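Local coordinates for protein glutathione s-transferase (Oryza sativa, PDB 1OYJ) that conjugates reduced glutathione to a wide range of hydrophobic electrophiles, as a tau-class transferase active in herbicide detoxification, at residues 10-15 / 34-39; 17-22 / 169-174; 21-26 / 209-214. All coordinates share one frame; numbering follows the deposited sequence.

Contact 1: 10-15 / 34-39. With GSH (glutathione), chain N.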
loop_
_atom_site.group_PDB
_atom_site.type_symbol
_atom_site.label_atom_id
_atom_site.label_comp_id
_atom_site.label_asym_id
_atom_site.label_seq_id
_atom_site.Cartn_x
_atom_site.Cartn_y
_atom_site.Cartn_z
ATOM N N LEU A 10 10.096 -6.512 16.159
ATOM C CA LEU A 10 10.318 -7.895 15.806
ATOM C C LEU A 10 10.827 -7.827 14.370
ATOM O O LEU A 10 10.166 -7.265 13.493
ATOM C CB LEU A 10 9.047 -8.711 15.896
ATOM C CG LEU A 10 8.241 -8.535 17.180
ATOM C CD1 LEU A 10 7.063 -9.581 17.266
ATOM C CD2 LEU A 10 9.170 -8.784 18.381
ATOM N N ASP A 11 11.990 -8.402 14.101
ATOM C CA ASP A 11 12.582 -8.212 12.781
ATOM C C ASP A 11 13.478 -9.403 12.389
ATOM O O ASP A 11 13.594 -10.423 13.137
ATOM C CB ASP A 11 13.275 -6.866 12.911
ATOM C CG ASP A 11 13.517 -6.125 11.588
ATOM O OD1 ASP A 11 13.391 -6.705 10.481
ATOM O OD2 ASP A 11 13.848 -4.915 11.642
ATOM N N PHE A 12 14.079 -9.330 11.221
ATOM C CA PHE A 12 14.950 -10.342 10.674
ATOM C C PHE A 12 16.102 -9.495 10.124
ATOM O O PHE A 12 15.850 -8.488 9.397
ATOM C CB PHE A 12 14.248 -11.157 9.602
ATOM C CG PHE A 12 15.150 -12.145 8.931
ATOM C CD1 PHE A 12 15.861 -13.026 9.685
ATOM C CD2 PHE A 12 15.193 -12.269 7.569
ATOM C CE1 PHE A 12 16.710 -13.994 9.106
ATOM C CE2 PHE A 12 16.019 -13.255 6.968
ATOM C CZ PHE A 12 16.808 -14.089 7.750
ATOM N N TRP A 13 17.345 -9.806 10.473
ATOM C CA TRP A 13 18.490 -8.877 10.176
ATOM C C TRP A 13 18.579 -8.301 8.765
ATOM O O TRP A 13 18.775 -7.109 8.580
ATOM C CB TRP A 13 19.832 -9.566 10.608
ATOM C CG TRP A 13 20.227 -10.687 9.744
ATOM C CD1 TRP A 13 19.848 -11.910 9.861
ATOM C CD2 TRP A 13 21.070 -10.621 8.618
ATOM N NE1 TRP A 13 20.314 -12.687 8.822
ATOM C CE2 TRP A 13 21.129 -11.907 8.066
ATOM C CE3 TRP A 13 21.794 -9.602 8.019
ATOM C CZ2 TRP A 13 21.825 -12.198 6.906
ATOM C CZ3 TRP A 13 22.521 -9.888 6.904
ATOM C CH2 TRP A 13 22.564 -11.159 6.372
ATOM N N VAL A 14 18.471 -9.151 7.763
ATOM C CA VAL A 14 18.659 -8.772 6.347
ATOM C C VAL A 14 17.388 -8.168 5.700
ATOM O O VAL A 14 17.418 -7.727 4.554
ATOM C CB VAL A 14 19.106 -10.017 5.550
ATOM C CG1 VAL A 14 17.869 -10.934 5.278
ATOM C CG2 VAL A 14 19.773 -9.632 4.222
ATOM N N SER A 15 16.256 -8.144 6.429
ATOM C CA SER A 15 15.015 -7.545 5.873
ATOM C C SER A 15 15.070 -6.057 5.521
ATOM O O SER A 15 15.180 -5.230 6.384
ATOM C CB SER A 15 13.807 -7.708 6.806
ATOM O OG SER A 15 12.657 -7.161 6.225
ATOM N N TYR A 34 15.447 -4.294 19.695
ATOM C CA TYR A 34 15.395 -5.150 18.531
ATOM C C TYR A 34 15.343 -6.638 18.918
ATOM O O TYR A 34 16.235 -7.134 19.666
ATOM C CB TYR A 34 16.698 -4.929 17.792
ATOM C CG TYR A 34 16.833 -5.708 16.533
ATOM C CD1 TYR A 34 16.408 -5.152 15.313
ATOM C CD2 TYR A 34 17.345 -6.962 16.536
ATOM C CE1 TYR A 34 16.557 -5.842 14.134
ATOM C CE2 TYR A 34 17.483 -7.694 15.371
ATOM C CZ TYR A 34 17.070 -7.142 14.163
ATOM O OH TYR A 34 17.172 -7.900 13.012
ATOM N N ARG A 35 14.386 -7.378 18.393
ATOM C CA ARG A 35 14.356 -8.810 18.624
ATOM C C ARG A 35 14.454 -9.559 17.327
ATOM O O ARG A 35 13.621 -9.355 16.448
ATOM C CB ARG A 35 13.080 -9.210 19.346
ATOM C CG ARG A 35 12.864 -8.464 20.649
ATOM C CD ARG A 35 11.875 -9.123 21.546
ATOM N NE ARG A 35 11.698 -8.401 22.797
ATOM C CZ ARG A 35 10.589 -8.430 23.515
ATOM N NH1 ARG A 35 10.481 -7.730 24.629
ATOM N NH2 ARG A 35 9.561 -9.145 23.098
ATOM N N GLU A 36 15.491 -10.387 17.175
ATOM C CA GLU A 36 15.711 -11.170 15.980
ATOM C C GLU A 36 14.757 -12.372 15.892
ATOM O O GLU A 36 14.793 -13.284 16.738
ATOM C CB GLU A 36 17.151 -11.681 15.949
ATOM C CG GLU A 36 17.502 -12.446 14.684
ATOM C CD GLU A 36 17.712 -11.518 13.470
ATOM O OE1 GLU A 36 18.130 -10.400 13.656
ATOM O OE2 GLU A 36 17.449 -11.941 12.346
ATOM N N GLU A 37 13.984 -12.482 14.843
ATOM C CA GLU A 37 13.138 -13.655 14.729
ATOM C C GLU A 37 13.702 -14.708 13.802
ATOM O O GLU A 37 14.197 -14.380 12.773
ATOM C CB GLU A 37 11.774 -13.266 14.155
ATOM C CG GLU A 37 10.904 -12.481 15.113
ATOM C CD GLU A 37 10.119 -13.398 16.047
ATOM O OE1 GLU A 37 9.945 -14.590 15.705
ATOM O OE2 GLU A 37 9.615 -12.889 17.065
ATOM N N ASP A 38 13.458 -15.985 14.102
ATOM C CA ASP A 38 13.822 -17.062 13.187
ATOM C C ASP A 38 12.603 -17.332 12.343
ATOM O O ASP A 38 11.598 -17.949 12.801
ATOM C CB ASP A 38 14.225 -18.335 13.993
ATOM C CG ASP A 38 14.443 -19.577 13.108
ATOM O OD1 ASP A 38 14.204 -19.535 11.874
ATOM O OD2 ASP A 38 14.833 -20.672 13.617
ATOM N N LEU A 39 12.639 -16.964 11.080
ATOM C CA LEU A 39 11.411 -17.066 10.285
ATOM C C LEU A 39 10.908 -18.498 10.033
ATOM O O LEU A 39 9.684 -18.691 9.744
ATOM C CB LEU A 39 11.511 -16.262 9.018
ATOM C CG LEU A 39 11.625 -14.761 9.299
ATOM C CD1 LEU A 39 11.664 -14.013 7.955
ATOM C CD2 LEU A 39 10.486 -14.128 10.103
HETATM N N1 GSH N . 4.453 -5.981 3.171
HETATM C CA1 GSH N . 5.554 -6.241 4.041
HETATM C C1 GSH N . 6.114 -5.130 4.844
HETATM O O11 GSH N . 6.522 -5.115 5.986
HETATM O O12 GSH N . 6.188 -4.103 4.206
HETATM C CB1 GSH N . 6.401 -7.484 3.872
HETATM C CG1 GSH N . 7.387 -7.816 4.998
HETATM C CD1 GSH N . 8.057 -9.149 4.686
HETATM O OE1 GSH N . 8.065 -9.529 3.528
HETATM N N2 GSH N . 8.653 -9.834 5.663
HETATM C CA2 GSH N . 9.295 -11.101 5.415
HETATM C C2 GSH N . 8.535 -12.111 6.291
HETATM O O2 GSH N . 8.431 -11.827 7.466
HETATM C CB2 GSH N . 10.759 -10.966 5.837
HETATM S SG2 GSH N . 11.693 -9.916 4.655
HETATM N N3 GSH N . 7.828 -13.125 5.791
HETATM C CA3 GSH N . 8.026 -14.346 6.613
HETATM C C3 GSH N . 8.243 -15.733 6.010
HETATM O O31 GSH N . 7.652 -16.759 6.481
HETATM O O32 GSH N . 9.041 -15.874 5.097
#
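Leu10 pairs with Arg35 and Asp11 with Glu36 in parallel register, Asp11 N bonding to Arg35 O (3.0 Å) and Glu37 N to Asp11 O (2.7 Å). This joins strands 7-11 and 33-36 of the beta-alpha-beta unit in the thioredoxin-like domain. Past the pairing, residues Phe12 to Ser15 make a type I turn, and Glu36 reaches out to hold it. Its CG is anti to the backbone N (chi1 -176°) and the chain bends at chi2; OE2 then accepts a hydrogen bond from Trp13 N through its syn lone pair (2.8 Å) and also lies at the indole edge. Glu36 OE1 is gripped from above the carboxylate plane by Tyr34 OH at 2.8 Å. Crossing that tyrosine at about a right angle, Asp11 sets its CB against Tyr34 CE1 (3.6 Å). Asp11 OD1 accepts a hydrogen bond from Phe12 N, and OD2 pairs with Arg22. On the opposite face of the sheet, Leu10 and Arg35 run side by side, pointing the same way.

Toward the ligand the contact turns apolar: Phe12 CD2 meets Leu39 CD1 (4.0 Å), which in turn rests on CB2 of glutathione (3.8 Å). Ser15 OG caps helix 16-28 and stands 3.3 Å from SG2 of glutathione. Carboxylates thus brace the turn through its backbone N-H groups, and the turn delivers Ser15 to the sulfur, where in tau-class enzymes a serine hydroxyl probably stabilises the thiolate.

Contact 2: 17-22 / 169-174. With GSH (glutathione), chain N.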
loop_
_atom_site.group_PDB
_atom_site.type_symbol
_atom_site.label_atom_id
_atom_site.label_comp_id
_atom_site.label_asym_id
_atom_site.label_seq_id
_atom_site.Cartn_x
_atom_site.Cartn_y
_atom_site.Cartn_z
ATOM N N PHE A 17 12.490 -4.435 4.688
ATOM C CA PHE A 17 11.284 -3.869 5.226
ATOM C C PHE A 17 11.452 -3.484 6.698
ATOM O O PHE A 17 11.096 -2.392 7.132
ATOM C CB PHE A 17 10.141 -4.870 5.062
ATOM C CG PHE A 17 9.895 -5.266 3.647
ATOM C CD1 PHE A 17 10.207 -6.512 3.203
ATOM C CD2 PHE A 17 9.319 -4.389 2.791
ATOM C CE1 PHE A 17 9.931 -6.900 1.902
ATOM C CE2 PHE A 17 9.060 -4.758 1.489
ATOM C CZ PHE A 17 9.399 -6.017 1.068
ATOM N N GLY A 18 12.093 -4.355 7.479
ATOM C CA GLY A 18 12.396 -4.028 8.884
ATOM C C GLY A 18 13.477 -2.944 8.965
ATOM O O GLY A 18 13.407 -2.028 9.728
ATOM N N GLN A 19 14.418 -2.968 8.063
ATOM C CA GLN A 19 15.399 -1.912 8.024
ATOM C C GLN A 19 14.790 -0.497 7.834
ATOM O O GLN A 19 15.306 0.451 8.368
ATOM C CB GLN A 19 16.462 -2.213 6.987
ATOM C CG GLN A 19 17.420 -3.378 7.447
ATOM C CD GLN A 19 18.118 -3.971 6.266
ATOM O OE1 GLN A 19 17.998 -3.434 5.207
ATOM N NE2 GLN A 19 18.815 -5.108 6.434
ATOM N N ARG A 20 13.715 -0.367 7.040
ATOM C CA ARG A 20 13.040 0.844 6.978
ATOM C C ARG A 20 12.708 1.408 8.340
ATOM O O ARG A 20 12.886 2.604 8.552
ATOM C CB ARG A 20 11.710 0.802 6.194
ATOM C CG ARG A 20 11.804 0.413 4.766
ATOM C CD ARG A 20 10.473 0.074 4.156
ATOM N NE ARG A 20 10.549 -0.035 2.720
ATOM C CZ ARG A 20 9.541 -0.328 1.933
ATOM N NH1 ARG A 20 8.388 -0.769 2.439
ATOM N NH2 ARG A 20 9.686 -0.221 0.633
ATOM N N CYS A 21 12.094 0.599 9.170
ATOM C CA CYS A 21 11.602 1.050 10.412
ATOM C C CYS A 21 12.805 1.328 11.330
ATOM O O CYS A 21 12.770 2.226 12.167
ATOM C CB CYS A 21 10.757 -0.028 11.063
ATOM S SG CYS A 21 9.466 -0.706 10.035
ATOM N N ARG A 22 13.862 0.521 11.216
ATOM C CA ARG A 22 15.086 0.844 12.017
ATOM C C ARG A 22 15.641 2.261 11.688
ATOM O O ARG A 22 15.990 3.028 12.638
ATOM C CB ARG A 22 16.255 -0.171 11.850
ATOM C CG ARG A 22 15.875 -1.628 12.379
ATOM C CD ARG A 22 16.836 -2.765 11.963
ATOM N NE ARG A 22 16.195 -3.823 11.252
ATOM C CZ ARG A 22 16.840 -4.756 10.599
ATOM N NH1 ARG A 22 16.167 -5.657 9.929
ATOM N NH2 ARG A 22 18.156 -4.745 10.557
ATOM N N LEU A 169 13.010 3.268 0.071
ATOM C CA LEU A 169 13.814 2.678 -1.002
ATOM C C LEU A 169 15.240 2.325 -0.506
ATOM O O LEU A 169 15.877 1.388 -0.993
ATOM C CB LEU A 169 13.991 3.734 -2.122
ATOM C CG LEU A 169 14.805 3.277 -3.354
ATOM C CD1 LEU A 169 14.307 1.993 -3.938
ATOM C CD2 LEU A 169 14.802 4.354 -4.415
ATOM N N VAL A 170 15.735 3.093 0.479
ATOM C CA VAL A 170 17.204 2.977 0.788
ATOM C C VAL A 170 17.720 1.602 1.171
ATOM O O VAL A 170 18.809 1.254 0.762
ATOM C CB VAL A 170 17.695 4.033 1.723
ATOM C CG1 VAL A 170 17.200 3.857 3.074
ATOM C CG2 VAL A 170 19.239 4.200 1.662
ATOM N N PRO A 171 16.949 0.784 1.888
ATOM C CA PRO A 171 17.459 -0.559 2.170
ATOM C C PRO A 171 17.783 -1.387 0.934
ATOM O O PRO A 171 18.729 -2.180 0.940
ATOM C CB PRO A 171 16.391 -1.195 3.046
ATOM C CG PRO A 171 15.633 0.029 3.644
ATOM C CD PRO A 171 15.643 1.032 2.535
ATOM N N PHE A 172 17.094 -1.140 -0.158
ATOM C CA PHE A 172 17.368 -1.889 -1.329
ATOM C C PHE A 172 18.692 -1.491 -1.989
ATOM O O PHE A 172 19.212 -2.249 -2.806
ATOM C CB PHE A 172 16.173 -1.790 -2.311
ATOM C CG PHE A 172 14.935 -2.421 -1.794
ATOM C CD1 PHE A 172 13.915 -1.669 -1.189
ATOM C CD2 PHE A 172 14.783 -3.783 -1.848
ATOM C CE1 PHE A 172 12.809 -2.349 -0.710
ATOM C CE2 PHE A 172 13.701 -4.374 -1.349
ATOM C CZ PHE A 172 12.726 -3.682 -0.790
ATOM N N THR A 173 19.232 -0.328 -1.600
ATOM C CA THR A 173 20.558 0.045 -2.124
ATOM C C THR A 173 21.609 -1.030 -1.709
ATOM O O THR A 173 22.598 -1.234 -2.388
ATOM C CB THR A 173 21.022 1.394 -1.698
ATOM O OG1 THR A 173 21.252 1.471 -0.260
ATOM C CG2 THR A 173 20.018 2.459 -2.114
ATOM N N ALA A 174 21.359 -1.738 -0.609
ATOM C CA ALA A 174 22.251 -2.786 -0.219
ATOM C C ALA A 174 22.185 -4.066 -1.102
ATOM O O ALA A 174 23.080 -4.904 -0.998
ATOM C CB ALA A 174 22.019 -3.201 1.202
HETATM N N1 GSH N . 4.453 -5.981 3.171
HETATM C CA1 GSH N . 5.554 -6.241 4.041
HETATM C C1 GSH N . 6.114 -5.130 4.844
HETATM O O11 GSH N . 6.522 -5.115 5.986
HETATM O O12 GSH N . 6.188 -4.103 4.206
HETATM C CB1 GSH N . 6.401 -7.484 3.872
HETATM C CG1 GSH N . 7.387 -7.816 4.998
HETATM C CD1 GSH N . 8.057 -9.149 4.686
HETATM O OE1 GSH N . 8.065 -9.529 3.528
HETATM N N2 GSH N . 8.653 -9.834 5.663
HETATM C CA2 GSH N . 9.295 -11.101 5.415
HETATM C C2 GSH N . 8.535 -12.111 6.291
HETATM O O2 GSH N . 8.431 -11.827 7.466
HETATM C CB2 GSH N . 10.759 -10.966 5.837
HETATM S SG2 GSH N . 11.693 -9.916 4.655
HETATM N N3 GSH N . 7.828 -13.125 5.791
HETATM C CA3 GSH N . 8.026 -14.346 6.613
HETATM C C3 GSH N . 8.243 -15.733 6.010
HETATM O O31 GSH N . 7.652 -16.759 6.481
HETATM O O32 GSH N . 9.041 -15.874 5.097
HETATM O O HOH W 1 18.600 -4.454 2.772
#
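Pro171, in the link between helices 164-169 and 176-183, carries the apolar part, its ring set against Gln19 and Arg20 on helix 16-28. Pro171 CG meets Arg20 CG at 4.0 Å, the two side chains crossing at about a right angle, while the Pro171 and Gln19 side chains slide past each other in opposite directions, Pro171 CB reaching Gln19 OE1. Next to them Phe172 offers its ring edge twice: its CZ approaches Phe17 CE2 (4.4 Å), and its CE1 lies 4.0 Å from Arg20 NH2. That nitrogen lies near the plane of the Phe172 ring, so this is packing at a rim; guanidinium and phenyl planes stand 79° apart.

Between the two segments the polar link is a water, which donates to both Gln19 OE1 (2.7 Å) and Pro171 O (2.9 Å). Gln19 NE2 bonds to Trp13 O. Arg20, extended from CG to NE, bonds through NE to Ala168 O and makes a salt bridge through NH1 with Asp112, both in the helical C-terminal domain, while NH1 also bonds to Ser69 OG within its own thioredoxin-like domain.

Phe17 also meets the ligand. CB1 of glutathione sits over the centre of one ring face, 3.9 Å above its plane, and Phe17 CD2 is 3.4 Å from the ligand's O12. In this buried domain interface Gln19 has a partner at each end of its amide, which should fix its rotation, and the nearby positive charge of Arg20, already countered by Asp112, may still favour the carboxylate of glutathione.

Contact 3: 21-26 / 209-214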
loop_
_atom_site.group_PDB
_atom_site.type_symbol
_atom_site.label_atom_id
_atom_site.label_comp_id
_atom_site.label_asym_id
_atom_site.label_seq_id
_atom_site.Cartn_x
_atom_site.Cartn_y
_atom_site.Cartn_z
ATOM N N CYS A 21 12.094 0.599 9.170
ATOM C CA CYS A 21 11.602 1.050 10.412
ATOM C C CYS A 21 12.805 1.328 11.330
ATOM O O CYS A 21 12.770 2.226 12.167
ATOM C CB CYS A 21 10.757 -0.028 11.063
ATOM S SG CYS A 21 9.466 -0.706 10.035
ATOM N N ARG A 22 13.862 0.521 11.216
ATOM C CA ARG A 22 15.086 0.844 12.017
ATOM C C ARG A 22 15.641 2.261 11.688
ATOM O O ARG A 22 15.990 3.028 12.638
ATOM C CB ARG A 22 16.255 -0.171 11.850
ATOM C CG ARG A 22 15.875 -1.628 12.379
ATOM C CD ARG A 22 16.836 -2.765 11.963
ATOM N NE ARG A 22 16.195 -3.823 11.252
ATOM C CZ ARG A 22 16.840 -4.756 10.599
ATOM N NH1 ARG A 22 16.167 -5.657 9.929
ATOM N NH2 ARG A 22 18.156 -4.745 10.557
ATOM N N ILE A 23 15.806 2.538 10.398
ATOM C CA ILE A 23 16.340 3.843 9.949
ATOM C C ILE A 23 15.438 4.977 10.395
ATOM O O ILE A 23 15.908 5.998 10.829
ATOM C CB ILE A 23 16.513 3.798 8.429
ATOM C CG1 ILE A 23 17.680 2.845 8.115
ATOM C CG2 ILE A 23 16.728 5.149 7.784
ATOM C CD1 ILE A 23 17.635 2.430 6.609
ATOM N N ALA A 24 14.110 4.778 10.275
ATOM C CA ALA A 24 13.165 5.823 10.646
ATOM C C ALA A 24 13.185 6.159 12.140
ATOM O O ALA A 24 13.207 7.348 12.529
ATOM C CB ALA A 24 11.808 5.472 10.169
ATOM N N MET A 25 13.265 5.135 12.982
ATOM C CA MET A 25 13.467 5.363 14.391
ATOM C C MET A 25 14.809 6.028 14.690
ATOM O O MET A 25 14.868 7.005 15.435
ATOM C CB MET A 25 13.277 4.035 15.168
ATOM C CG MET A 25 11.799 3.690 15.253
ATOM S SD MET A 25 11.366 2.255 16.242
ATOM C CE MET A 25 11.969 0.847 15.276
ATOM N N ALA A 26 15.890 5.541 14.091
ATOM C CA ALA A 26 17.161 6.205 14.241
ATOM C C ALA A 26 17.076 7.660 13.846
ATOM O O ALA A 26 17.591 8.557 14.570
ATOM C CB ALA A 26 18.224 5.510 13.446
ATOM N N LYS A 209 24.331 2.605 10.199
ATOM C CA LYS A 209 24.024 1.723 11.279
ATOM C C LYS A 209 23.205 0.497 10.905
ATOM O O LYS A 209 23.471 -0.618 11.326
ATOM C CB LYS A 209 23.274 2.512 12.330
ATOM C CG LYS A 209 22.836 1.640 13.479
ATOM C CD LYS A 209 22.654 2.495 14.691
ATOM C CE LYS A 209 23.114 1.811 15.970
ATOM N NZ LYS A 209 24.495 2.096 16.366
ATOM N N HIS A 210 22.136 0.722 10.147
ATOM C CA HIS A 210 21.189 -0.312 9.915
ATOM C C HIS A 210 21.271 -1.116 8.613
ATOM O O HIS A 210 20.616 -2.137 8.499
ATOM C CB HIS A 210 19.811 0.314 10.181
ATOM C CG HIS A 210 19.601 0.614 11.651
ATOM N ND1 HIS A 210 19.633 -0.380 12.599
ATOM C CD2 HIS A 210 19.283 1.749 12.305
ATOM C CE1 HIS A 210 19.453 0.166 13.799
ATOM N NE2 HIS A 210 19.224 1.454 13.645
ATOM N N LEU A 211 22.073 -0.691 7.608
ATOM C CA LEU A 211 22.164 -1.524 6.436
ATOM C C LEU A 211 23.386 -2.486 6.466
ATOM O O LEU A 211 24.451 -2.076 6.795
ATOM C CB LEU A 211 22.274 -0.704 5.240
ATOM C CG LEU A 211 21.075 0.230 4.943
ATOM C CD1 LEU A 211 21.100 0.646 3.450
ATOM C CD2 LEU A 211 19.789 -0.456 5.308
ATOM N N PRO A 212 23.247 -3.733 6.050
ATOM C CA PRO A 212 24.433 -4.580 5.907
ATOM C C PRO A 212 25.168 -4.128 4.643
ATOM O O PRO A 212 24.633 -3.357 3.855
ATOM C CB PRO A 212 23.892 -5.943 5.707
ATOM C CG PRO A 212 22.430 -5.784 5.585
ATOM C CD PRO A 212 22.026 -4.382 5.620
ATOM N N SER A 213 26.373 -4.646 4.459
ATOM C CA SER A 213 27.155 -4.310 3.316
ATOM C C SER A 213 26.615 -5.023 2.059
ATOM O O SER A 213 26.032 -6.094 2.137
ATOM C CB SER A 213 28.592 -4.739 3.572
ATOM O OG SER A 213 28.742 -6.131 3.490
ATOM N N PRO A 214 26.899 -4.500 0.896
ATOM C CA PRO A 214 26.475 -5.227 -0.321
ATOM C C PRO A 214 27.019 -6.647 -0.408
ATOM O O PRO A 214 26.345 -7.546 -0.967
ATOM C CB PRO A 214 27.039 -4.378 -1.457
ATOM C CG PRO A 214 27.309 -3.003 -0.839
ATOM C CD PRO A 214 27.583 -3.204 0.598
HETATM O O HOH W 2 20.154 -3.033 12.252
#
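His210 ND1 and Arg22 NH2 grip one water, ND1 at 2.7 Å and NH2, as donor, at 3.1 Å. The water lies in the plane of the imidazole at its edge, and likewise at the edge of the guanidinium, although the two planes stand 89° apart. The strongest partner of Arg22 is Asp11, and NH2 also reaches Trp13 O. Nearer the backbone, Arg22 CB makes a CH-pi contact over the His210 face, 3.4 Å from the ring centroid and 12° off the normal. Lys209 CG covers the opposite face, sandwiching the ring, and Ala26 CB comes to its edge at CD2 (4.1 Å). Here the last turn of helix 205-210, in the C-terminal domain of the glutathione transferase fold, lies against helix 16-28 of the thioredoxin-like domain. An alanine in place of His210 would probably leave Arg22 CB without its aromatic cover and the water held by the guanidinium without the ring nitrogen. Ile23 extends the contact on its apolar side: CG1 packs against His210 CB at 3.9 Å, and CD1 meets Leu211 CD2 at 3.8 Å, the two side chains roughly perpendicular.

In the fold
Helix 16-28 connects all three contacts: contact 1 pairs the strands that flank it in the chain, while contacts 2 and 3 use neighbouring parts of the helix itself. Contact 2 is buried, its centre about 3 Å from the centre of the chain; contacts 1 and 3 are only partly buried and lie farther out. Their chemistry follows: direct backbone and carboxylate bonds within one domain in contact 1, but side-chain packing and a bridging water between domains in contacts 2 and 3. Contacts 1 and 2 both touch the same glutathione. Arg22, on the segments of contacts 2 and 3, also links them to contact 1 by its charge.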